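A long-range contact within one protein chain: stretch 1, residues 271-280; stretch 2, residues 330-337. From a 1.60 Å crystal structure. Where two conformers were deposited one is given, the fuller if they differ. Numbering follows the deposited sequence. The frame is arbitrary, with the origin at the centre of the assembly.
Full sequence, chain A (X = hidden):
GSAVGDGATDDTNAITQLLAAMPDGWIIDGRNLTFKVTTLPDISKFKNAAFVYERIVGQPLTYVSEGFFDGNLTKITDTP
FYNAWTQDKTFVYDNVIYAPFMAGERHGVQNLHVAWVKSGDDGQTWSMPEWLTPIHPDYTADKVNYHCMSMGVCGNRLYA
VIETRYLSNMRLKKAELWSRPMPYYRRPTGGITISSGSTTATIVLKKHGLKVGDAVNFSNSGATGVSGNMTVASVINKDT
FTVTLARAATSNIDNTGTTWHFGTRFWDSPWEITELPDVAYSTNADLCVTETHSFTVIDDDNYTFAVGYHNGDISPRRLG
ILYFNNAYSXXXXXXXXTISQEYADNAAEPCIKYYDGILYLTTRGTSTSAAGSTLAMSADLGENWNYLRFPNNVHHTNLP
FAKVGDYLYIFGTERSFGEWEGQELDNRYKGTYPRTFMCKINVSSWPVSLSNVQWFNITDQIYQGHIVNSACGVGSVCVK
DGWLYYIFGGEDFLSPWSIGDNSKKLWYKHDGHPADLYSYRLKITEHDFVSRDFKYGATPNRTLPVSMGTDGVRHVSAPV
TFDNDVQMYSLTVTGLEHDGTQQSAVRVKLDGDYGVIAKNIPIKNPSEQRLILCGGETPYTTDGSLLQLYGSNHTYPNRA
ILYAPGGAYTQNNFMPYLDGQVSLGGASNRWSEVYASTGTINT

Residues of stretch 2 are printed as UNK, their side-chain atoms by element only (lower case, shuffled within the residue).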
ATOM      1  N   TRP A 271      31.401  -4.220   3.177  1.00 13.53           N
ATOM      2  CA  TRP A 271      31.387  -4.956   4.430  1.00 13.01           C
ATOM      3  C   TRP A 271      32.808  -5.472   4.699  1.00 13.69           C
ATOM      4  O   TRP A 271      33.457  -5.976   3.803  1.00 15.22           O
ATOM      5  CB  TRP A 271      30.458  -6.148   4.315  1.00 13.82           C
ATOM      6  CG  TRP A 271      28.979  -5.841   4.256  1.00 13.76           C
ATOM      7  CD1 TRP A 271      28.190  -5.835   3.142  1.00 14.78           C
ATOM      8  CD2 TRP A 271      28.110  -5.601   5.371  1.00 13.26           C
ATOM      9  NE1 TRP A 271      26.864  -5.575   3.495  1.00 13.65           N
ATOM     10  CE2 TRP A 271      26.794  -5.465   4.860  1.00 13.11           C
ATOM     11  CE3 TRP A 271      28.312  -5.525   6.759  1.00 13.98           C
ATOM     12  CZ2 TRP A 271      25.697  -5.214   5.683  1.00 13.72           C
ATOM     13  CZ3 TRP A 271      27.224  -5.298   7.580  1.00 14.10           C
ATOM     14  CH2 TRP A 271      25.922  -5.150   7.036  1.00 13.84           C
ATOM     15  N   GLU A 272      33.257  -5.327   5.926  1.00 12.65           N
ATOM     16  CA  GLU A 272      34.433  -6.109   6.363  1.00 13.74           C
ATOM     17  C   GLU A 272      33.903  -7.477   6.712  1.00 14.32           C
ATOM     18  O   GLU A 272      32.969  -7.578   7.490  1.00 15.76           O
ATOM     19  CB  GLU A 272      35.025  -5.470   7.602  1.00 16.73           C
ATOM     20  CG  GLU A 272      36.171  -6.331   8.160  1.00 19.74           C
ATOM     21  CD  GLU A 272      36.521  -5.941   9.587  1.00 25.01           C
ATOM     22  OE1 GLU A 272      35.624  -5.977  10.488  1.00 25.72           O
ATOM     23  OE2 GLU A 272      37.681  -5.553   9.786  1.00 28.26           O
ATOM     24  N   ILE A 273      34.472  -8.527   6.123  1.00 13.43           N
ATOM     25  CA  ILE A 273      33.946  -9.893   6.288  1.00 13.86           C
ATOM     26  C   ILE A 273      35.113 -10.787   6.717  1.00 14.93           C
ATOM     27  O   ILE A 273      36.112 -10.920   5.997  1.00 16.49           O
ATOM     28  CB  ILE A 273      33.347 -10.399   4.969  1.00 14.99           C
ATOM     29  CG1 ILE A 273      32.095  -9.557   4.639  1.00 15.49           C
ATOM     30  CG2 ILE A 273      33.008 -11.888   5.030  1.00 15.06           C
ATOM     31  CD1 ILE A 273      31.477  -9.950   3.312  1.00 17.26           C
ATOM     32  N   THR A 274      34.998 -11.350   7.911  1.00 14.55           N
ATOM     33  CA  THR A 274      36.088 -12.125   8.505  1.00 16.23           C
ATOM     34  C   THR A 274      35.584 -13.500   8.895  1.00 15.86           C
ATOM     35  O   THR A 274      34.653 -13.600   9.690  1.00 15.53           O
ATOM     36  CB  THR A 274      36.605 -11.419   9.779  1.00 17.86           C
ATOM     37  OG1 THR A 274      36.992 -10.065   9.465  1.00 18.98           O
ATOM     38  CG2 THR A 274      37.804 -12.176  10.360  1.00 18.04           C
ATOM     39  N   GLU A 275      36.236 -14.557   8.406  1.00 15.99           N
ATOM     40  CA  GLU A 275      35.833 -15.907   8.787  1.00 16.82           C
ATOM     41  C   GLU A 275      36.167 -16.150  10.261  1.00 16.24           C
ATOM     42  O   GLU A 275      37.254 -15.737  10.738  1.00 14.83           O
ATOM     43  CB  GLU A 275      36.535 -16.948   7.909  1.00 19.40           C
ATOM     44  CG  GLU A 275      36.012 -18.349   8.120  1.00 24.89           C
ATOM     45  CD  GLU A 275      36.545 -19.321   7.085  1.00 33.99           C
ATOM     46  OE1 GLU A 275      37.444 -18.937   6.306  1.00 43.55           O
ATOM     47  OE2 GLU A 275      36.062 -20.467   7.042  1.00 32.13           O
ATOM     48  N   LEU A 276      35.240 -16.797  10.983  1.00 15.86           N
ATOM     49  CA  LEU A 276      35.471 -17.126  12.396  1.00 15.61           C
ATOM     50  C   LEU A 276      35.927 -18.584  12.482  1.00 15.75           C
ATOM     51  O   LEU A 276      35.139 -19.502  12.277  1.00 15.87           O
ATOM     52  CB  LEU A 276      34.178 -16.919  13.206  1.00 16.65           C
ATOM     53  CG  LEU A 276      33.629 -15.470  13.188  1.00 17.79           C
ATOM     54  CD1 LEU A 276      32.326 -15.328  14.006  1.00 19.23           C
ATOM     55  CD2 LEU A 276      34.689 -14.470  13.722  1.00 18.58           C
ATOM     56  N   PRO A 277      37.219 -18.812  12.787  1.00 17.49           N
ATOM     57  CA  PRO A 277      37.678 -20.206  12.737  1.00 18.27           C
ATOM     58  C   PRO A 277      36.934 -21.130  13.671  1.00 18.21           C
ATOM     59  O   PRO A 277      36.703 -20.786  14.826  1.00 18.95           O
ATOM     60  CB  PRO A 277      39.138 -20.101  13.178  1.00 20.29           C
ATOM     61  CG  PRO A 277      39.567 -18.741  12.775  1.00 20.57           C
ATOM     62  CD  PRO A 277      38.327 -17.859  12.992  1.00 19.95           C
ATOM     63  N   ASP A 278      36.558 -22.292  13.137  1.00 18.50           N
ATOM     64  CA  ASP A 278      35.898 -23.379  13.884  1.00 20.35           C
ATOM     65  C   ASP A 278      34.478 -23.072  14.354  1.00 18.06           C
ATOM     66  O   ASP A 278      33.919 -23.837  15.145  1.00 17.16           O
ATOM     67  CB  ASP A 278      36.743 -23.859  15.075  1.00 25.12           C
ATOM     68  CG  ASP A 278      37.992 -24.621  14.647  1.00 32.47           C
ATOM     69  OD1 ASP A 278      37.971 -25.323  13.604  1.00 34.51           O
ATOM     70  OD2 ASP A 278      39.001 -24.516  15.376  1.00 36.31           O
ATOM     71  N   VAL A 279      33.880 -21.975  13.874  1.00 17.13           N
ATOM     72  CA  VAL A 279      32.480 -21.720  14.206  1.00 15.59           C
ATOM     73  C   VAL A 279      31.648 -22.369  13.107  1.00 15.42           C
ATOM     74  O   VAL A 279      31.415 -21.779  12.062  1.00 16.82           O
ATOM     75  CB  VAL A 279      32.216 -20.226  14.340  1.00 15.73           C
ATOM     76  CG1 VAL A 279      30.722 -19.990  14.694  1.00 14.87           C
ATOM     77  CG2 VAL A 279      33.148 -19.669  15.426  1.00 16.18           C
ATOM     78  N   ALA A 280      31.273 -23.626  13.335  1.00 15.28           N
ATOM     79  CA  ALA A 280      30.687 -24.471  12.287  1.00 15.64           C
ATOM     80  C   ALA A 280      30.194 -25.752  12.932  1.00 15.92           C
ATOM     81  O   ALA A 280      30.593 -26.079  14.050  1.00 15.99           O
ATOM     82  CB  ALA A 280      31.734 -24.820  11.217  1.00 16.80           C
ATOM     83  N   UNK A 330      41.281  -7.075  15.588  1.00 20.55           N
ATOM     84  CA  UNK A 330      41.406  -8.525  15.452  1.00 21.34           C
ATOM     85  C   UNK A 330      40.070  -9.208  15.391  1.00 18.52           C
ATOM     86  O   UNK A 330      39.701  -9.931  16.323  1.00 18.23           O
ATOM     87  c   UNK A 330      42.187  -9.119  16.648  1.00 28.25           C
ATOM     88  o   UNK A 330      43.924  -7.787  17.553  1.00 43.21           O
ATOM     89  o   UNK A 330      44.432  -9.160  15.897  1.00 54.60           O
ATOM     90  c   UNK A 330      43.618  -8.648  16.698  1.00 42.52           C
ATOM     91  N   UNK A 331      39.353  -9.003  14.289  1.00 16.78           N
ATOM     92  CA  UNK A 331      37.974  -9.526  14.207  1.00 16.55           C
ATOM     93  C   UNK A 331      37.924 -11.041  14.239  1.00 17.28           C
ATOM     94  O   UNK A 331      36.905 -11.566  14.616  1.00 18.98           O
ATOM     95  c   UNK A 331      37.444  -8.970  12.861  1.00 17.69           C
ATOM     96  c   UNK A 331      39.734  -8.194  13.115  1.00 17.15           C
ATOM     97  c   UNK A 331      38.707  -8.590  12.078  1.00 18.16           C
ATOM     98  N   UNK A 332      39.000 -11.743  13.896  1.00 17.26           N
ATOM     99  CA  UNK A 332      38.927 -13.203  13.925  1.00 18.29           C
ATOM    100  C   UNK A 332      39.284 -13.816  15.288  1.00 18.85           C
ATOM    101  O   UNK A 332      39.210 -15.040  15.446  1.00 19.99           O
ATOM    102  c   UNK A 332      39.841 -13.808  12.852  1.00 18.90           C
ATOM    103  o   UNK A 332      41.208 -13.678  13.243  1.00 20.73           O
ATOM    104  N   UNK A 333      39.672 -12.986  16.254  1.00 18.74           N
ATOM    105  CA  UNK A 333      40.180 -13.468  17.542  1.00 21.38           C
ATOM    106  C   UNK A 333      39.133 -13.475  18.662  1.00 20.42           C
ATOM    107  O   UNK A 333      38.659 -12.415  19.087  1.00 20.85           O
ATOM    108  c   UNK A 333      41.332 -12.581  17.977  1.00 24.61           C
ATOM    109  o   UNK A 333      41.905 -13.095  19.172  1.00 28.58           O
ATOM    110  N   UNK A 334      38.775 -14.657  19.140  1.00 19.06           N
ATOM    111  CA  UNK A 334      37.807 -14.765  20.220  1.00 17.16           C
ATOM    112  C   UNK A 334      38.096 -15.982  21.047  1.00 17.73           C
ATOM    113  O   UNK A 334      38.842 -16.886  20.620  1.00 19.02           O
ATOM    114  c   UNK A 334      36.340 -14.854  19.663  1.00 16.50           C
ATOM    115  c   UNK A 334      36.289 -16.946  16.508  1.00 21.59           C
ATOM    116  c   UNK A 334      36.144 -16.001  18.723  1.00 18.61           C
ATOM    117  c   UNK A 334      35.598 -18.343  18.344  1.00 21.96           C
ATOM    118  c   UNK A 334      35.867 -18.192  16.999  1.00 22.43           C
ATOM    119  c   UNK A 334      35.760 -17.256  19.209  1.00 20.29           C
ATOM    120  c   UNK A 334      36.422 -15.865  17.372  1.00 20.00           C
ATOM    121  N   UNK A 335      37.538 -16.010  22.244  1.00 16.95           N
ATOM    122  CA  UNK A 335      37.675 -17.217  23.074  0.51 16.95           C
ATOM    123  C   UNK A 335      36.308 -17.683  23.507  1.00 16.92           C
ATOM    124  O   UNK A 335      35.395 -16.892  23.710  1.00 18.29           O
ATOM    125  c   UNK A 335      39.984 -16.839  24.037  0.51 17.41           C
ATOM    126  o   UNK A 335      37.998 -15.834  25.032  0.51 17.75           O
ATOM    127  c   UNK A 335      38.499 -16.994  24.355  0.51 17.34           C
ATOM    128  N   UNK A 336      36.164 -19.002  23.633  1.00 16.20           N
ATOM    129  CA  UNK A 336      34.907 -19.595  24.075  1.00 16.03           C
ATOM    130  C   UNK A 336      34.910 -19.659  25.595  1.00 16.11           C
ATOM    131  O   UNK A 336      35.867 -20.196  26.215  1.00 17.74           O
ATOM    132  n   UNK A 336      34.581 -22.631  20.095  1.00 19.96           N
ATOM    133  c   UNK A 336      34.783 -21.079  21.992  1.00 17.29           C
ATOM    134  c   UNK A 336      34.408 -22.494  21.538  1.00 19.93           C
ATOM    135  n   UNK A 336      34.092 -23.496  18.028  1.00 18.29           N
ATOM    136  c   UNK A 336      33.848 -23.426  19.335  1.00 18.68           C
ATOM    137  n   UNK A 336      32.897 -24.170  19.890  1.00 17.75           N
ATOM    138  c   UNK A 336      34.762 -21.005  23.512  1.00 16.22           C
ATOM    139  N   UNK A 337      33.869 -19.118  26.209  1.00 14.97           N
ATOM    140  CA  UNK A 337      33.706 -19.172  27.660  1.00 15.42           C
ATOM    141  C   UNK A 337      32.361 -19.790  27.975  1.00 15.99           C
ATOM    142  O   UNK A 337      31.318 -19.217  27.614  1.00 16.28           O
ATOM    143  c   UNK A 337      35.397 -15.747  28.432  1.00 20.57           C
ATOM    144  c   UNK A 337      33.829 -17.765  28.246  1.00 16.67           C
ATOM    145  n   UNK A 337      38.573 -13.893  28.361  1.00 25.96           N
ATOM    146  c   UNK A 337      35.267 -17.189  28.042  1.00 18.71           C
ATOM    147  n   UNK A 337      36.788 -15.318  28.210  1.00 22.93           N
ATOM    148  c   UNK A 337      37.292 -14.164  28.599  1.00 23.34           C
ATOM    149  n   UNK A 337      36.540 -13.305  29.255  1.00 21.36           N
TER
HETATM  150  O   HOH W   1      36.307 -21.683  17.388  1.00 38.78           O

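Position 330 carries four side-chain atoms: two carbons in line, the second bearing two oxygens. This is a carboxylate one methylene from the backbone, and its CA-to-CB bond points away from stretch 1, which it does not touch. It is Asp 330. At position 331 three carbons close a ring onto the backbone N. Its CA-to-CB bond points toward stretch 1, and a ring carbon lies near the hydroxyl of Thr 274. This is Pro 331, and CG is 3.5 Å from Thr 274 OG1 and 3.9 Å from Glu 272 OE2.

Position 332 has one carbon followed by one oxygen. Its CB lies 3.6 Å from Thr 274 CG2, and the carbonyl O of the same residue is 3.8 Å from Pro 277 CD. Ser 332 therefore meets stretch 1 through carbon as well as through its backbone. Position 333 repeats the pattern of one carbon and one oxygen, but its CA-to-CB bond points away and nothing on stretch 1 is within contact range: Ser 333. Its backbone N donates to Asp 330 O at 3.1 Å, closing a type I turn.

Position 334 shows one carbon leading to a six-carbon ring with no heteroatom, and the ring reaches Leu 276, Pro 277 and Val 279. With no oxygen on the ring, it is Phe 334. CZ is 3.5 Å from Val 279 CG2 and, at the ring edge, 3.5 Å from Pro 277 O; CE1 is 3.9 Å from Leu 276 CB. Position 335 has one carbon carrying an oxygen and a carbon, a beta-branched pattern out of reach of stretch 1: Thr 335.

At position 336 three carbons precede a nitrogen and a carbon bearing two further nitrogens, a guanidinium, one of whose terminal nitrogens lies close to the backbone of Asp 278. The CA-to-CB bond points toward stretch 1. It is Arg 336, with chi2 and chi3 both t; NH2 stands 2.9 Å from Asp 278 O, which lies near the guanidinium plane. Position 337 has the same atom pattern but stays out of reach: Arg 337.

The contact buries 408 Å², both sides summed, with no clear direct hydrogen bond between the stretches. A type II turn from Leu 276 to Val 279, closed by Val 279 N donating to Leu 276 O at 3.2 Å, brings apolar side chains at both its ends against Phe 334. Water 1 then bridges polar groups beside the ring, donating to Pro 277 O at 2.7 Å and accepting from Arg 336 NH2 at 2.9 Å.

Stretch 2 330-337: DPSSFTRR
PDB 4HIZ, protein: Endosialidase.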